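Local coordinates for protein serine protease inhibitor 2 (Anopheles gambiae, PDB 3PZF) that inhibits the serine proteases CLIPB9, CLIPB10 and CLIPB4, thereby preventing phenoloxidase activation and restraining melanization in mosquito hemolymph, at residues L230-L235 and Y247-N252; L285-F290 and I341-S346. All coordinates share one frame; numbering follows the deposited sequence.

Interaction 1: residues L230-L235 and Y247-N252; sequences LGAQIL and YFILPN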
loop_
_atom_site.group_PDB
_atom_site.type_symbol
_atom_site.label_atom_id
_atom_site.label_comp_id
_atom_site.label_asym_id
_atom_site.label_seq_id
_atom_site.Cartn_x
_atom_site.Cartn_y
_atom_site.Cartn_z
ATOM N N LEU A 230 -3.200 -22.623 0.011
ATOM C CA LEU A 230 -2.067 -21.707 -0.224
ATOM C C LEU A 230 -0.731 -22.270 0.263
ATOM O O LEU A 230 0.327 -21.778 -0.122
ATOM C CB LEU A 230 -2.301 -20.353 0.457
ATOM C CG LEU A 230 -3.504 -19.533 -0.016
ATOM C CD1 LEU A 230 -3.499 -18.147 0.635
ATOM C CD2 LEU A 230 -3.535 -19.401 -1.528
ATOM N N GLY A 231 -0.774 -23.281 1.128
ATOM C CA GLY A 231 0.438 -23.787 1.748
ATOM C C GLY A 231 1.008 -22.812 2.764
ATOM O O GLY A 231 2.219 -22.637 2.854
ATOM N N ALA A 232 0.140 -22.200 3.561
ATOM C CA ALA A 232 0.570 -21.136 4.468
ATOM C C ALA A 232 -0.417 -20.948 5.598
ATOM O O ALA A 232 -1.624 -21.163 5.416
ATOM C CB ALA A 232 0.669 -19.798 3.679
ATOM N N GLN A 233 0.083 -20.500 6.746
ATOM C CA GLN A 233 -0.789 -20.096 7.835
ATOM C C GLN A 233 -1.208 -18.677 7.620
ATOM O O GLN A 233 -0.429 -17.854 7.110
ATOM C CB GLN A 233 -0.067 -20.224 9.171
ATOM C CG GLN A 233 0.110 -21.699 9.645
ATOM C CD GLN A 233 1.098 -21.756 10.795
ATOM O OE1 GLN A 233 2.282 -21.434 10.615
ATOM N NE2 GLN A 233 0.614 -22.129 11.990
ATOM N N ILE A 234 -2.456 -18.376 7.954
ATOM C CA ILE A 234 -2.896 -16.999 7.877
ATOM C C ILE A 234 -3.420 -16.550 9.229
ATOM O O ILE A 234 -4.150 -17.281 9.884
ATOM C CB ILE A 234 -3.985 -16.846 6.793
ATOM C CG1 ILE A 234 -3.453 -17.408 5.462
ATOM C CG2 ILE A 234 -4.350 -15.405 6.655
ATOM C CD1 ILE A 234 -4.445 -17.346 4.304
ATOM N N LEU A 235 -3.069 -15.331 9.626
ATOM C CA LEU A 235 -3.436 -14.788 10.943
ATOM C C LEU A 235 -3.943 -13.360 10.809
ATOM O O LEU A 235 -3.400 -12.582 10.029
ATOM C CB LEU A 235 -2.192 -14.792 11.864
ATOM C CG LEU A 235 -2.330 -14.066 13.205
ATOM C CD1 LEU A 235 -3.128 -14.913 14.235
ATOM C CD2 LEU A 235 -0.950 -13.752 13.808
ATOM N N TYR A 247 -3.209 -8.579 8.304
ATOM C CA TYR A 247 -3.161 -10.018 8.064
ATOM C C TYR A 247 -1.743 -10.457 7.760
ATOM O O TYR A 247 -0.978 -9.700 7.156
ATOM C CB TYR A 247 -4.037 -10.383 6.875
ATOM C CG TYR A 247 -5.521 -10.468 7.154
ATOM C CD1 TYR A 247 -6.332 -9.335 7.062
ATOM C CD2 TYR A 247 -6.130 -11.695 7.491
ATOM C CE1 TYR A 247 -7.721 -9.417 7.305
ATOM C CE2 TYR A 247 -7.510 -11.773 7.715
ATOM C CZ TYR A 247 -8.292 -10.638 7.632
ATOM O OH TYR A 247 -9.674 -10.772 7.849
ATOM N N PHE A 248 -1.377 -11.664 8.216
ATOM C CA PHE A 248 -0.050 -12.227 7.977
ATOM C C PHE A 248 -0.240 -13.545 7.259
ATOM O O PHE A 248 -1.045 -14.363 7.702
ATOM C CB PHE A 248 0.680 -12.494 9.313
ATOM C CG PHE A 248 0.863 -11.253 10.156
ATOM C CD1 PHE A 248 2.055 -10.545 10.118
ATOM C CD2 PHE A 248 -0.185 -10.760 10.934
ATOM C CE1 PHE A 248 2.209 -9.387 10.863
ATOM C CE2 PHE A 248 -0.026 -9.596 11.684
ATOM C CZ PHE A 248 1.182 -8.919 11.659
ATOM N N ILE A 249 0.500 -13.764 6.178
ATOM C CA ILE A 249 0.493 -15.062 5.494
ATOM C C ILE A 249 1.896 -15.645 5.586
ATOM O O ILE A 249 2.825 -15.109 4.980
ATOM C CB ILE A 249 0.083 -14.929 4.027
ATOM C CG1 ILE A 249 -1.345 -14.343 3.937
ATOM C CG2 ILE A 249 0.187 -16.281 3.306
ATOM C CD1 ILE A 249 -1.783 -13.957 2.480
ATOM N N LEU A 250 2.019 -16.735 6.352
ATOM C CA LEU A 250 3.315 -17.332 6.685
ATOM C C LEU A 250 3.390 -18.677 5.986
ATOM O O LEU A 250 2.690 -19.621 6.373
ATOM C CB LEU A 250 3.425 -17.514 8.200
ATOM C CG LEU A 250 4.668 -18.274 8.722
ATOM C CD1 LEU A 250 5.953 -17.471 8.492
ATOM C CD2 LEU A 250 4.495 -18.583 10.198
ATOM N N PRO A 251 4.221 -18.777 4.939
ATOM C CA PRO A 251 4.333 -20.031 4.180
ATOM C C PRO A 251 4.725 -21.177 5.125
ATOM O O PRO A 251 5.537 -20.961 6.007
ATOM C CB PRO A 251 5.491 -19.747 3.198
ATOM C CG PRO A 251 5.451 -18.235 3.000
ATOM C CD PRO A 251 5.041 -17.687 4.358
ATOM N N ASN A 252 4.109 -22.341 4.983
ATOM C CA ASN A 252 4.553 -23.500 5.726
ATOM C C ASN A 252 6.024 -23.720 5.417
ATOM O O ASN A 252 6.540 -23.233 4.403
ATOM C CB ASN A 252 3.737 -24.732 5.313
ATOM C CG ASN A 252 2.243 -24.580 5.580
ATOM O OD1 ASN A 252 1.794 -23.841 6.481
ATOM N ND2 ASN A 252 1.460 -25.313 4.809
HETATM O O HOH W 1 3.211 -21.854 8.217
#
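Q233 and L250 grip each other through both backbone groups, Q233 N to L250 O at 2.8 Å and L250 N to Q233 O at 2.8 Å, and L235 and F248 repeat the exchange two residues on. These antiparallel pairs close a beta hairpin of the serpin B sheet, in which 232-238 pairs onward with 211-227 and 244-251 with 374-380; segments 232-235 and 247-251 run at 163° to one another. At the far end N252 N reaches G231 O, a carbonyl that also accepts from N255; G231, at positive phi, and A232 both face S227 in a G1 beta bulge. The side-chain amide of N252 folds back over the G231 peptide, its OD1 held by N226. A water lies within hydrogen-bonding distance of L250 O and of Q233 OE1 (2.6 Å) and can bridge them. The other end of that amide, Q233 NE2, is bound by Y224 and by the carbonyl of I367.

Packing differs between the two faces. Q233 and L250 lie side by side and point the same way, with L235 and F248 on the same face, all four against F368. On the other face I249 and P251 meet helix 257-263 and I234 meets helix 266-274. I234 and I249 are also alongside each other, touching through CG1 and CG1 at 4.0 Å. With CG1 beside its backbone N (chi1 -61°), I249 has CG2 anti to that nitrogen, and this methyl meets A232 CB at 3.6 Å. I234 CG2 comes to the edge of the Y247 ring, 4.2 Å from CD2.

Interaction 2: residues L285-F290 and I341-S346; sequences LPKFKF and INELGS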
loop_
_atom_site.group_PDB
_atom_site.type_symbol
_atom_site.label_atom_id
_atom_site.label_comp_id
_atom_site.label_asym_id
_atom_site.label_seq_id
_atom_site.Cartn_x
_atom_site.Cartn_y
_atom_site.Cartn_z
ATOM N N LEU A 285 5.971 -12.992 16.402
ATOM C CA LEU A 285 6.231 -12.137 15.239
ATOM C C LEU A 285 7.509 -11.365 15.481
ATOM O O LEU A 285 7.768 -10.932 16.616
ATOM C CB LEU A 285 5.135 -11.111 15.030
ATOM C CG LEU A 285 3.797 -11.671 14.513
ATOM C CD1 LEU A 285 2.799 -10.534 14.555
ATOM C CD2 LEU A 285 3.972 -12.164 13.086
ATOM N N PRO A 286 8.298 -11.183 14.420
ATOM C CA PRO A 286 9.475 -10.327 14.573
ATOM C C PRO A 286 9.044 -8.878 14.462
ATOM O O PRO A 286 8.172 -8.568 13.640
ATOM C CB PRO A 286 10.352 -10.712 13.377
ATOM C CG PRO A 286 9.366 -11.161 12.316
ATOM C CD PRO A 286 8.220 -11.808 13.084
ATOM N N LYS A 287 9.612 -8.007 15.272
ATOM C CA LYS A 287 9.328 -6.588 15.151
ATOM C C LYS A 287 10.072 -6.048 13.927
ATOM O O LYS A 287 11.141 -6.555 13.561
ATOM C CB LYS A 287 9.735 -5.861 16.436
ATOM C CG LYS A 287 8.849 -6.269 17.631
ATOM C CD LYS A 287 9.135 -5.483 18.892
ATOM C CE LYS A 287 10.344 -6.056 19.640
ATOM N NZ LYS A 287 10.640 -5.322 20.916
ATOM N N PHE A 288 9.496 -5.037 13.278
ATOM C CA PHE A 288 10.184 -4.412 12.150
ATOM C C PHE A 288 9.771 -2.976 11.975
ATOM O O PHE A 288 8.655 -2.571 12.336
ATOM C CB PHE A 288 9.996 -5.205 10.843
ATOM C CG PHE A 288 8.540 -5.475 10.466
ATOM C CD1 PHE A 288 7.945 -6.725 10.713
ATOM C CD2 PHE A 288 7.781 -4.489 9.844
ATOM C CE1 PHE A 288 6.601 -6.988 10.328
ATOM C CE2 PHE A 288 6.440 -4.733 9.479
ATOM C CZ PHE A 288 5.848 -5.988 9.729
ATOM N N LYS A 289 10.709 -2.198 11.442
ATOM C CA LYS A 289 10.472 -0.817 11.082
ATOM C C LYS A 289 11.275 -0.512 9.825
ATOM O O LYS A 289 12.507 -0.589 9.829
ATOM C CB LYS A 289 10.932 0.093 12.221
ATOM C CG LYS A 289 10.842 1.588 11.897
ATOM C CD LYS A 289 11.242 2.429 13.078
ATOM C CE LYS A 289 10.931 3.907 12.826
ATOM N NZ LYS A 289 11.267 4.763 14.007
ATOM N N PHE A 290 10.594 -0.151 8.736
ATOM C CA PHE A 290 11.310 0.142 7.499
ATOM C C PHE A 290 10.433 0.957 6.560
ATOM O O PHE A 290 9.244 1.170 6.802
ATOM C CB PHE A 290 11.760 -1.159 6.787
ATOM C CG PHE A 290 10.617 -1.973 6.158
ATOM C CD1 PHE A 290 10.299 -1.873 4.799
ATOM C CD2 PHE A 290 9.895 -2.885 6.930
ATOM C CE1 PHE A 290 9.265 -2.638 4.234
ATOM C CE2 PHE A 290 8.855 -3.633 6.389
ATOM C CZ PHE A 290 8.541 -3.530 5.036
ATOM N N ILE A 341 5.868 -2.431 13.086
ATOM C CA ILE A 341 5.056 -3.118 14.085
ATOM C C ILE A 341 5.912 -3.345 15.334
ATOM O O ILE A 341 7.104 -3.696 15.252
ATOM C CB ILE A 341 4.398 -4.484 13.615
ATOM C CG1 ILE A 341 5.454 -5.575 13.377
ATOM C CG2 ILE A 341 3.486 -4.255 12.367
ATOM C CD1 ILE A 341 4.866 -6.964 13.073
ATOM N N ASN A 342 5.294 -3.111 16.488
ATOM C CA ASN A 342 5.857 -3.524 17.764
ATOM C C ASN A 342 4.771 -4.092 18.697
ATOM O O ASN A 342 3.684 -4.446 18.240
ATOM C CB ASN A 342 6.626 -2.365 18.416
ATOM C CG ASN A 342 5.731 -1.229 18.854
ATOM O OD1 ASN A 342 4.518 -1.308 18.767
ATOM N ND2 ASN A 342 6.343 -0.168 19.377
ATOM N N GLU A 343 5.050 -4.187 19.995
ATOM C CA GLU A 343 4.093 -4.806 20.920
ATOM C C GLU A 343 2.768 -4.068 21.007
ATOM O O GLU A 343 1.753 -4.649 21.347
ATOM C CB GLU A 343 4.683 -4.842 22.323
ATOM C CG GLU A 343 5.870 -5.799 22.452
ATOM C CD GLU A 343 7.203 -5.162 22.088
ATOM O OE1 GLU A 343 7.262 -3.994 21.614
ATOM O OE2 GLU A 343 8.211 -5.849 22.283
ATOM N N LEU A 344 2.789 -2.768 20.761
ATOM C CA LEU A 344 1.602 -1.967 20.986
ATOM C C LEU A 344 0.834 -1.711 19.707
ATOM O O LEU A 344 -0.353 -1.370 19.767
ATOM C CB LEU A 344 1.966 -0.627 21.616
ATOM C CG LEU A 344 2.734 -0.753 22.932
ATOM C CD1 LEU A 344 2.923 0.627 23.539
ATOM C CD2 LEU A 344 1.992 -1.690 23.894
ATOM N N GLY A 345 1.484 -1.838 18.553
ATOM C CA GLY A 345 0.791 -1.576 17.294
ATOM C C GLY A 345 1.731 -1.045 16.224
ATOM O O GLY A 345 2.817 -1.570 16.067
ATOM N N SER A 346 1.316 -0.011 15.497
ATOM C CA SER A 346 2.133 0.558 14.429
ATOM C C SER A 346 2.331 2.048 14.683
ATOM O O SER A 346 1.360 2.792 14.807
ATOM C CB SER A 346 1.458 0.332 13.075
ATOM O OG SER A 346 1.391 -1.053 12.784
HETATM O O HOH W 2 9.323 -2.309 21.225
#
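The turn into the serpin hinge region, which is required for binding the peptidase and includes L344, G345 and S346, begins where I341 forms a strand pair with F288 and E343 a salt bridge with K287. K287 NZ donates to E343 OE2 at 2.8 Å, approaching on the syn side, 18° out of the carboxylate plane. The lysine chain bends at chi3 (-82°), which places CE 3.4 Å from the same oxygen. A water donates to E343 OE1 and weakly accepts from NZ, a loose second link.

F288 and I341 form an antiparallel hydrogen-bonded pair with unequal halves: I341 N to F288 O is 2.9 Å, whereas F288 N to I341 O is a weak 3.4 Å. I341 CG1 sits over the F288 ring in a CH-pi contact, 3.7 Å from its centroid and 18° off the normal, while CD1 comes very close to the rim at CE1 (3.2 Å). This methyl also approaches P286 O, a buried carbonyl without a polar partner.

Beyond the pair, N342 OD1 accepts from L344 N, an Asx turn, from above the carbonyl plane, and from G345 N, an Asx motif, nearly along the C=O axis. The backbone bond from N342 N to G345 O supports the chain reversal. Short strand 345-346 then pairs antiparallel with 177-188, consistent with partial insertion of the hinge at the A sheet. Strand 277-295 pairs antiparallel with both 332-341 and 211-227; M216 of the latter touches K287 and I341, and F376 of strand 374-380 meets the F288 ring.

Both contacts are buried in the serpin body, their centres about 18 Å apart, yet they join different elements. Interaction 1 ties neighbouring strands of one hairpin, whereas interaction 2 brings together segments 51 residues apart at their closest ends. The first relies on regular backbone pairing over several residues and buries 545 Å²; the second buries 328 Å² around a single strand pair, adding a salt bridge and a CH-pi contact where the chain turns into the hinge. They meet through F248 of interaction 1, whose CZ packs 3.7 Å from L285 CD1, with CE1 4.2 Å from I341 CD1, so the F248 ring bridges the apolar sides of the two contacts.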